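Coenzyme A transferase (Yersinia pestis, PDB 3QLI) binds coenzyme A and probably transfers it between acyl-CoA thioesters and free carboxylates such as acetate. Local coordinates at residues A[122-130]-A[356-365]; A[158-166]-A[291-299]. All coordinates share one frame; numbering follows the deposited sequence.

Contact 1: A[122-130]-A[356-365]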
loop_
_atom_site.group_PDB
_atom_site.type_symbol
_atom_site.label_atom_id
_atom_site.label_comp_id
_atom_site.label_asym_id
_atom_site.label_seq_id
_atom_site.Cartn_x
_atom_site.Cartn_y
_atom_site.Cartn_z
ATOM N N ASN A 122 -8.169 15.826 -16.658
ATOM C CA ASN A 122 -6.784 15.433 -16.476
ATOM C C ASN A 122 -6.558 14.835 -15.101
ATOM O O ASN A 122 -6.188 15.530 -14.156
ATOM C CB ASN A 122 -5.848 16.616 -16.700
ATOM C CG ASN A 122 -4.615 16.229 -17.490
ATOM O OD1 ASN A 122 -3.940 15.237 -17.177
ATOM N ND2 ASN A 122 -4.337 16.979 -18.545
ATOM N N TYR A 123 -6.804 13.539 -14.995
ATOM C CA TYR A 123 -6.614 12.826 -13.740
ATOM C C TYR A 123 -5.193 12.996 -13.203
ATOM O O TYR A 123 -4.223 12.819 -13.934
ATOM C CB TYR A 123 -6.923 11.340 -13.943
ATOM C CG TYR A 123 -6.675 10.466 -12.728
ATOM C CD1 TYR A 123 -7.432 10.612 -11.570
ATOM C CD2 TYR A 123 -5.703 9.482 -12.754
ATOM C CE1 TYR A 123 -7.206 9.808 -10.455
ATOM C CE2 TYR A 123 -5.468 8.667 -11.649
ATOM C CZ TYR A 123 -6.225 8.834 -10.510
ATOM O OH TYR A 123 -5.993 8.020 -9.425
ATOM N N VAL A 124 -5.089 13.329 -11.916
ATOM C CA VAL A 124 -3.803 13.444 -11.231
ATOM C C VAL A 124 -3.700 12.275 -10.259
ATOM O O VAL A 124 -4.390 12.252 -9.239
ATOM C CB VAL A 124 -3.714 14.763 -10.436
ATOM C CG1 VAL A 124 -2.358 14.884 -9.723
ATOM C CG2 VAL A 124 -3.966 15.961 -11.359
ATOM N N PRO A 125 -2.864 11.278 -10.581
ATOM C CA PRO A 125 -2.825 10.115 -9.684
ATOM C C PRO A 125 -2.245 10.491 -8.322
ATOM O O PRO A 125 -1.264 11.239 -8.252
ATOM C CB PRO A 125 -1.892 9.134 -10.414
ATOM C CG PRO A 125 -1.897 9.604 -11.877
ATOM C CD PRO A 125 -2.012 11.101 -11.774
ATOM N N SER A 126 -2.841 9.979 -7.248
ATOM C CA SER A 126 -2.331 10.267 -5.918
ATOM C C SER A 126 -2.941 9.319 -4.911
ATOM O O SER A 126 -3.881 8.590 -5.235
ATOM C CB SER A 126 -2.676 11.701 -5.506
ATOM O OG SER A 126 -4.046 11.800 -5.119
ATOM N N ASN A 127 -2.402 9.340 -3.694
ATOM C CA ASN A 127 -3.107 8.816 -2.530
ATOM C C ASN A 127 -3.837 9.941 -1.787
ATOM O O ASN A 127 -3.242 10.975 -1.455
ATOM C CB ASN A 127 -2.140 8.139 -1.573
ATOM C CG ASN A 127 -1.507 6.923 -2.171
ATOM O OD1 ASN A 127 -2.158 5.899 -2.330
ATOM N ND2 ASN A 127 -0.232 7.018 -2.499
ATOM N N PHE A 128 -5.118 9.736 -1.515
ATOM C CA PHE A 128 -5.886 10.740 -0.783
ATOM C C PHE A 128 -5.168 11.075 0.533
ATOM O O PHE A 128 -5.139 12.229 0.945
ATOM C CB PHE A 128 -7.318 10.230 -0.557
ATOM C CG PHE A 128 -8.222 11.189 0.195
ATOM C CD1 PHE A 128 -8.301 12.525 -0.159
ATOM C CD2 PHE A 128 -9.028 10.718 1.236
ATOM C CE1 PHE A 128 -9.141 13.403 0.531
ATOM C CE2 PHE A 128 -9.888 11.572 1.928
ATOM C CZ PHE A 128 -9.947 12.925 1.580
ATOM N N HIS A 129 -4.561 10.077 1.177
ATOM C CA HIS A 129 -3.898 10.311 2.467
ATOM C C HIS A 129 -2.704 11.254 2.375
ATOM O O HIS A 129 -2.267 11.805 3.394
ATOM C CB HIS A 129 -3.508 9.000 3.190
ATOM C CG HIS A 129 -2.344 8.279 2.580
ATOM N ND1 HIS A 129 -2.489 7.126 1.836
ATOM C CD2 HIS A 129 -1.013 8.526 2.630
ATOM C CE1 HIS A 129 -1.301 6.706 1.435
ATOM N NE2 HIS A 129 -0.388 7.539 1.902
ATOM N N GLN A 130 -2.185 11.440 1.163
ATOM C CA GLN A 130 -1.038 12.337 0.936
ATOM C C GLN A 130 -1.452 13.674 0.322
ATOM O O GLN A 130 -0.601 14.495 -0.015
ATOM C CB GLN A 130 0.007 11.658 0.031
ATOM C CG GLN A 130 0.603 10.423 0.662
ATOM C CD GLN A 130 1.359 9.541 -0.323
ATOM O OE1 GLN A 130 1.264 9.706 -1.545
ATOM N NE2 GLN A 130 2.108 8.596 0.212
ATOM N N GLN A 356 -8.564 2.619 -13.833
ATOM C CA GLN A 356 -8.470 2.519 -12.385
ATOM C C GLN A 356 -8.182 3.905 -11.820
ATOM O O GLN A 356 -7.030 4.338 -11.766
ATOM C CB GLN A 356 -7.390 1.495 -11.992
ATOM C CG GLN A 356 -7.277 1.195 -10.500
ATOM C CD GLN A 356 -8.603 0.781 -9.877
ATOM O OE1 GLN A 356 -9.185 1.528 -9.092
ATOM N NE2 GLN A 356 -9.087 -0.403 -10.234
ATOM N N TYR A 357 -9.246 4.615 -11.452
ATOM C CA TYR A 357 -9.113 5.916 -10.812
ATOM C C TYR A 357 -9.495 5.822 -9.339
ATOM O O TYR A 357 -9.184 6.718 -8.561
ATOM C CB TYR A 357 -10.007 6.958 -11.490
ATOM C CG TYR A 357 -9.782 7.088 -12.972
ATOM C CD1 TYR A 357 -10.754 6.681 -13.879
ATOM C CD2 TYR A 357 -8.592 7.605 -13.468
ATOM C CE1 TYR A 357 -10.553 6.795 -15.236
ATOM C CE2 TYR A 357 -8.378 7.728 -14.827
ATOM C CZ TYR A 357 -9.359 7.313 -15.706
ATOM O OH TYR A 357 -9.149 7.434 -17.060
ATOM N N SER A 358 -10.177 4.744 -8.953
ATOM C CA SER A 358 -10.683 4.644 -7.581
ATOM C C SER A 358 -9.586 4.310 -6.567
ATOM O O SER A 358 -9.781 4.463 -5.364
ATOM C CB SER A 358 -11.863 3.659 -7.475
ATOM O OG SER A 358 -11.452 2.335 -7.763
ATOM N N ALA A 359 -8.421 3.889 -7.050
ATOM C CA ALA A 359 -7.314 3.554 -6.153
ATOM C C ALA A 359 -6.791 4.784 -5.387
ATOM O O ALA A 359 -6.045 4.666 -4.408
ATOM C CB ALA A 359 -6.195 2.872 -6.932
ATOM N N SER A 360 -7.195 5.966 -5.839
ATOM C CA SER A 360 -6.855 7.210 -5.152
ATOM C C SER A 360 -7.591 7.358 -3.828
ATOM O O SER A 360 -7.162 8.117 -2.961
ATOM C CB SER A 360 -7.185 8.402 -6.045
ATOM O OG SER A 360 -6.283 8.457 -7.125
ATOM N N GLY A 361 -8.712 6.652 -3.675
ATOM C CA GLY A 361 -9.514 6.771 -2.467
ATOM C C GLY A 361 -8.866 6.093 -1.268
ATOM O O GLY A 361 -7.872 5.388 -1.411
ATOM N N GLY A 362 -9.432 6.297 -0.085
ATOM C CA GLY A 362 -8.841 5.783 1.138
ATOM C C GLY A 362 -9.161 4.340 1.479
ATOM O O GLY A 362 -8.770 3.856 2.546
ATOM N N GLN A 363 -9.866 3.634 0.600
ATOM C CA GLN A 363 -10.230 2.249 0.914
ATOM C C GLN A 363 -9.024 1.453 1.399
ATOM O O GLN A 363 -9.060 0.860 2.478
ATOM C CB GLN A 363 -10.894 1.535 -0.272
ATOM C CG GLN A 363 -10.989 0.005 -0.082
ATOM C CD GLN A 363 -11.952 -0.684 -1.057
ATOM O OE1 GLN A 363 -11.610 -1.694 -1.667
ATOM N NE2 GLN A 363 -13.156 -0.134 -1.196
ATOM N N LEU A 364 -7.942 1.457 0.621
ATOM C CA LEU A 364 -6.803 0.617 0.959
ATOM C C LEU A 364 -6.127 1.044 2.265
ATOM O O LEU A 364 -5.572 0.210 2.971
ATOM C CB LEU A 364 -5.792 0.566 -0.195
ATOM C CG LEU A 364 -4.617 -0.401 -0.028
ATOM C CD1 LEU A 364 -5.092 -1.848 0.231
ATOM C CD2 LEU A 364 -3.751 -0.345 -1.266
ATOM N N ASP A 365 -6.142 2.339 2.577
ATOM C CA ASP A 365 -5.602 2.808 3.854
ATOM C C ASP A 365 -6.249 2.057 5.016
ATOM O O ASP A 365 -5.583 1.658 5.963
ATOM C CB ASP A 365 -5.867 4.300 4.058
ATOM C CG ASP A 365 -5.254 5.155 2.965
ATOM O OD1 ASP A 365 -4.199 4.762 2.433
ATOM O OD2 ASP A 365 -5.843 6.201 2.638
HETATM O O HOH W 1 -4.795 5.108 -10.017
HETATM O O HOH W 2 -5.635 11.084 -7.150
HETATM O O HOH W 3 -4.929 6.028 -1.839
HETATM O O HOH W 4 -5.134 7.397 0.484
#
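Phe128 N donates to Ser360 O at 3.0 Å. The bond ties the loop before helix 131-139 to the turn before helix 363-372. It thus joins the N-terminal and C-terminal halves of the acetyl-CoA hydrolase/transferase fold. Ser358 and Gln363, on the second segment, have been seen to bind coenzyme A in a structure of this protein, though none is bound to this chain.

Further along, Tyr123 and Tyr357 form a T-shaped stack with planes at 70°. The edge of Tyr357 meets the middle of one Tyr123 face, CD2 to CD2 at 3.5 Å. Pro125 N lies over the opposite face, nearer the rim. The Tyr123 side chain extends away from its own backbone N (chi1 176°), which carries the phenol across to Ser360. The modelled 2.4 Å between Tyr123 OH and Ser360 OG is very short, so its detail is doubtful. Ser360 OG donates to a water at 2.7 Å. That water accepts from Ser126 OG as well and donates to Val124 O.

At the other end, His129 ND1 makes a weak bond to Asp365 OD1, 3.0 Å. The ring and carboxylate planes are 71° apart. Asp365 OD2 is also held by Asn321. Asn127 ND2 turns to Asp408 of the second subunit. A water beside the histidine joins the two segments: it accepts from His129 N at 2.8 Å and donates to Asp365 OD2 at 2.6 Å.

Contact 2: A[158-166]-A[291-299]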
loop_
_atom_site.group_PDB
_atom_site.type_symbol
_atom_site.label_atom_id
_atom_site.label_comp_id
_atom_site.label_asym_id
_atom_site.label_seq_id
_atom_site.Cartn_x
_atom_site.Cartn_y
_atom_site.Cartn_z
ATOM N N SER A 158 -15.279 27.997 10.977
ATOM C CA SER A 158 -15.014 26.567 10.949
ATOM C C SER A 158 -15.136 26.003 9.536
ATOM O O SER A 158 -16.051 26.366 8.795
ATOM C CB SER A 158 -16.010 25.835 11.866
ATOM O OG SER A 158 -15.908 24.436 11.718
ATOM N N LEU A 159 -14.235 25.082 9.184
ATOM C CA LEU A 159 -14.369 24.295 7.954
ATOM C C LEU A 159 -15.560 23.309 7.980
ATOM O O LEU A 159 -15.902 22.697 6.957
ATOM C CB LEU A 159 -13.075 23.520 7.687
ATOM C CG LEU A 159 -11.843 24.389 7.418
ATOM C CD1 LEU A 159 -10.632 23.491 7.238
ATOM C CD2 LEU A 159 -12.060 25.263 6.188
ATOM N N GLY A 160 -16.179 23.132 9.140
ATOM C CA GLY A 160 -17.421 22.376 9.201
ATOM C C GLY A 160 -17.313 20.932 8.741
ATOM O O GLY A 160 -16.640 20.121 9.382
ATOM N N VAL A 161 -18.004 20.610 7.653
ATOM C CA VAL A 161 -18.036 19.258 7.099
ATOM C C VAL A 161 -16.686 18.775 6.584
ATOM O O VAL A 161 -16.448 17.575 6.473
ATOM C CB VAL A 161 -19.087 19.114 5.981
ATOM C CG1 VAL A 161 -20.487 19.152 6.564
ATOM C CG2 VAL A 161 -18.904 20.196 4.936
ATOM N N GLY A 162 -15.816 19.711 6.234
ATOM C CA GLY A 162 -14.525 19.341 5.699
ATOM C C GLY A 162 -13.272 19.664 6.485
ATOM O O GLY A 162 -13.107 20.759 7.014
ATOM N N ASN A 163 -12.390 18.676 6.567
ATOM C CA ASN A 163 -11.082 18.822 7.176
ATOM C C ASN A 163 -10.179 18.330 6.060
ATOM O O ASN A 163 -9.619 19.128 5.310
ATOM C CB ASN A 163 -10.931 17.982 8.439
ATOM C CG ASN A 163 -9.748 18.420 9.287
ATOM O OD1 ASN A 163 -8.619 18.473 8.806
ATOM N ND2 ASN A 163 -10.005 18.739 10.550
ATOM N N ASP A 164 -10.033 17.014 5.950
ATOM C CA ASP A 164 -9.301 16.426 4.836
ATOM C C ASP A 164 -7.978 17.138 4.602
ATOM O O ASP A 164 -7.165 17.288 5.511
ATOM C CB ASP A 164 -10.158 16.397 3.562
ATOM C CG ASP A 164 -10.879 17.708 3.304
ATOM O OD1 ASP A 164 -11.964 17.923 3.881
ATOM O OD2 ASP A 164 -10.362 18.517 2.511
ATOM N N TYR A 165 -7.777 17.554 3.355
ATOM C CA TYR A 165 -6.601 18.311 2.955
ATOM C C TYR A 165 -6.908 19.803 3.057
ATOM O O TYR A 165 -6.018 20.640 2.933
ATOM C CB TYR A 165 -6.222 17.978 1.514
ATOM C CG TYR A 165 -7.334 18.236 0.518
ATOM C CD1 TYR A 165 -7.563 19.511 0.016
ATOM C CD2 TYR A 165 -8.156 17.206 0.084
ATOM C CE1 TYR A 165 -8.578 19.751 -0.892
ATOM C CE2 TYR A 165 -9.173 17.435 -0.822
ATOM C CZ TYR A 165 -9.382 18.708 -1.308
ATOM O OH TYR A 165 -10.393 18.936 -2.211
ATOM N N SER A 166 -8.178 20.122 3.289
ATOM C CA SER A 166 -8.629 21.508 3.363
ATOM C C SER A 166 -7.986 22.305 4.492
ATOM O O SER A 166 -7.626 23.463 4.310
ATOM C CB SER A 166 -10.155 21.566 3.485
ATOM O OG SER A 166 -10.782 21.124 2.295
ATOM N N SER A 291 -15.475 10.996 18.344
ATOM C CA SER A 291 -15.594 10.350 17.044
ATOM C C SER A 291 -14.767 11.145 16.038
ATOM O O SER A 291 -14.982 12.346 15.859
ATOM C CB SER A 291 -17.058 10.301 16.590
ATOM O OG SER A 291 -17.841 9.467 17.428
ATOM N N VAL A 292 -13.812 10.474 15.402
ATOM C CA VAL A 292 -12.886 11.134 14.469
ATOM C C VAL A 292 -13.268 10.838 13.025
ATOM O O VAL A 292 -13.613 9.689 12.692
ATOM C CB VAL A 292 -11.427 10.681 14.739
ATOM C CG1 VAL A 292 -10.500 11.100 13.612
ATOM C CG2 VAL A 292 -10.941 11.245 16.079
ATOM N N PHE A 293 -13.223 11.877 12.177
ATOM C CA PHE A 293 -13.516 11.750 10.748
ATOM C C PHE A 293 -12.725 12.820 9.992
ATOM O O PHE A 293 -12.236 13.772 10.601
ATOM C CB PHE A 293 -15.018 11.923 10.469
ATOM C CG PHE A 293 -15.515 13.347 10.646
ATOM C CD1 PHE A 293 -15.764 14.154 9.543
ATOM C CD2 PHE A 293 -15.709 13.878 11.925
ATOM C CE1 PHE A 293 -16.211 15.464 9.695
ATOM C CE2 PHE A 293 -16.157 15.190 12.095
ATOM C CZ PHE A 293 -16.410 15.986 10.980
ATOM N N THR A 294 -12.584 12.670 8.678
ATOM C CA THR A 294 -11.855 13.679 7.907
ATOM C C THR A 294 -12.741 14.525 6.978
ATOM O O THR A 294 -12.419 15.677 6.708
ATOM C CB THR A 294 -10.631 13.094 7.155
ATOM O OG1 THR A 294 -9.647 14.121 6.991
ATOM C CG2 THR A 294 -11.011 12.513 5.789
ATOM N N PHE A 295 -13.851 13.966 6.506
ATOM C CA PHE A 295 -14.909 14.787 5.907
ATOM C C PHE A 295 -16.270 14.091 6.071
ATOM O O PHE A 295 -16.335 12.879 6.335
ATOM C CB PHE A 295 -14.577 15.187 4.449
ATOM C CG PHE A 295 -14.844 14.108 3.423
ATOM C CD1 PHE A 295 -15.978 14.167 2.620
ATOM C CD2 PHE A 295 -13.961 13.048 3.252
ATOM C CE1 PHE A 295 -16.238 13.187 1.670
ATOM C CE2 PHE A 295 -14.206 12.064 2.298
ATOM C CZ PHE A 295 -15.342 12.134 1.504
ATOM N N ALA A 296 -17.349 14.865 5.956
ATOM C CA ALA A 296 -18.691 14.347 6.222
ATOM C C ALA A 296 -19.608 14.535 5.024
ATOM O O ALA A 296 -19.559 15.563 4.360
ATOM C CB ALA A 296 -19.283 15.043 7.425
ATOM N N MET A 297 -20.465 13.545 4.776
ATOM C CA MET A 297 -21.477 13.626 3.719
ATOM C C MET A 297 -22.755 13.046 4.279
ATOM O O MET A 297 -22.707 12.086 5.020
ATOM C CB MET A 297 -21.052 12.803 2.492
ATOM C CG MET A 297 -19.795 13.337 1.781
ATOM S SD MET A 297 -19.518 12.555 0.169
ATOM C CE MET A 297 -18.976 10.931 0.623
ATOM N N GLY A 298 -23.900 13.626 3.944
ATOM C CA GLY A 298 -25.153 13.109 4.474
ATOM C C GLY A 298 -26.323 13.990 4.092
ATOM O O GLY A 298 -26.346 14.543 2.988
ATOM N N GLN A 299 -27.286 14.125 5.003
ATOM C CA GLN A 299 -28.450 14.978 4.775
ATOM C C GLN A 299 -28.567 16.055 5.853
ATOM O O GLN A 299 -27.804 16.058 6.822
ATOM C CB GLN A 299 -29.733 14.145 4.662
ATOM C CG GLN A 299 -29.709 13.110 3.516
ATOM C CD GLN A 299 -29.093 11.775 3.933
ATOM O OE1 GLN A 299 -29.318 11.301 5.040
ATOM N NE2 GLN A 299 -28.312 11.173 3.046
#
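Ala296 N donates to Val161 O at 2.9 Å, and Asn163 N donates to Thr294 O at 3.0 Å. Both are backbone bonds. Asp164 N adds a weak bond to the same Thr294 oxygen, so two successive amides converge on Thr294 O. A CA-H...O contact from Phe295 CA also reaches Val161 O, at 3.2 Å.

These bonds make Gly162 and Phe295 a single antiparallel bridge, a non-hydrogen-bonded pair. It joins the loop between strand 156-158 and helix 166-172 to strand 295-296, which pairs on its own sheet with strand 265-266. A type II' turn from Leu159 to Gly162 leads into the bridge, and Gly160 has the positive phi (61°) that suits glycine.

Among side-chain polar groups, Thr294 OG1 takes a weak bond from Asp164 N at 3.1 Å. The hydroxyl's stronger partner is Arg315 O. The Asp164 carboxylate, with CG between its backbone N and carbonyl carbon (chi1 46°), reaches forward to the start of helix 166-172. Its OD2 accepts from Ser166 OG at 2.6 Å on the syn side, and from Ser166 N at 2.8 Å from above the carboxylate plane. The latter is a capping bond. The same oxygen sits over the face of the Tyr165 ring.

One apolar pair adds to this: Val161 CB lies 4.3 Å from Ala296 CB. Two phenylalanines meet oxygen atoms instead. Phe293 turns its ring edge to Val161 O. The Asp164 carboxylate stands almost perpendicular to the Phe295 ring, with OD1 3.8 Å from Phe295 CB.

In the fold
The centres of contact 1 and contact 2 are about 18 Å apart, and Phe128 connects them. Its ring leaves contact 1 and packs against both segments of contact 2: Phe128 CE1 is 4.0 Å from Tyr165 CD2, and Phe128 CE2 is 4.1 Å from Thr294 CG2. Both contacts border the coenzyme A site. The side chain of Glu264, seen linked covalently to coenzyme A in a structure of this protein, comes within about 3 Å of Gly362 of contact 1, nearest atoms. The Phe295 side chain of contact 2 is about 4 Å from the side chains of Glu264 and Glu76. An acetate ion, probably from the crystallisation liquor, lies close to both Gly361 and Phe295.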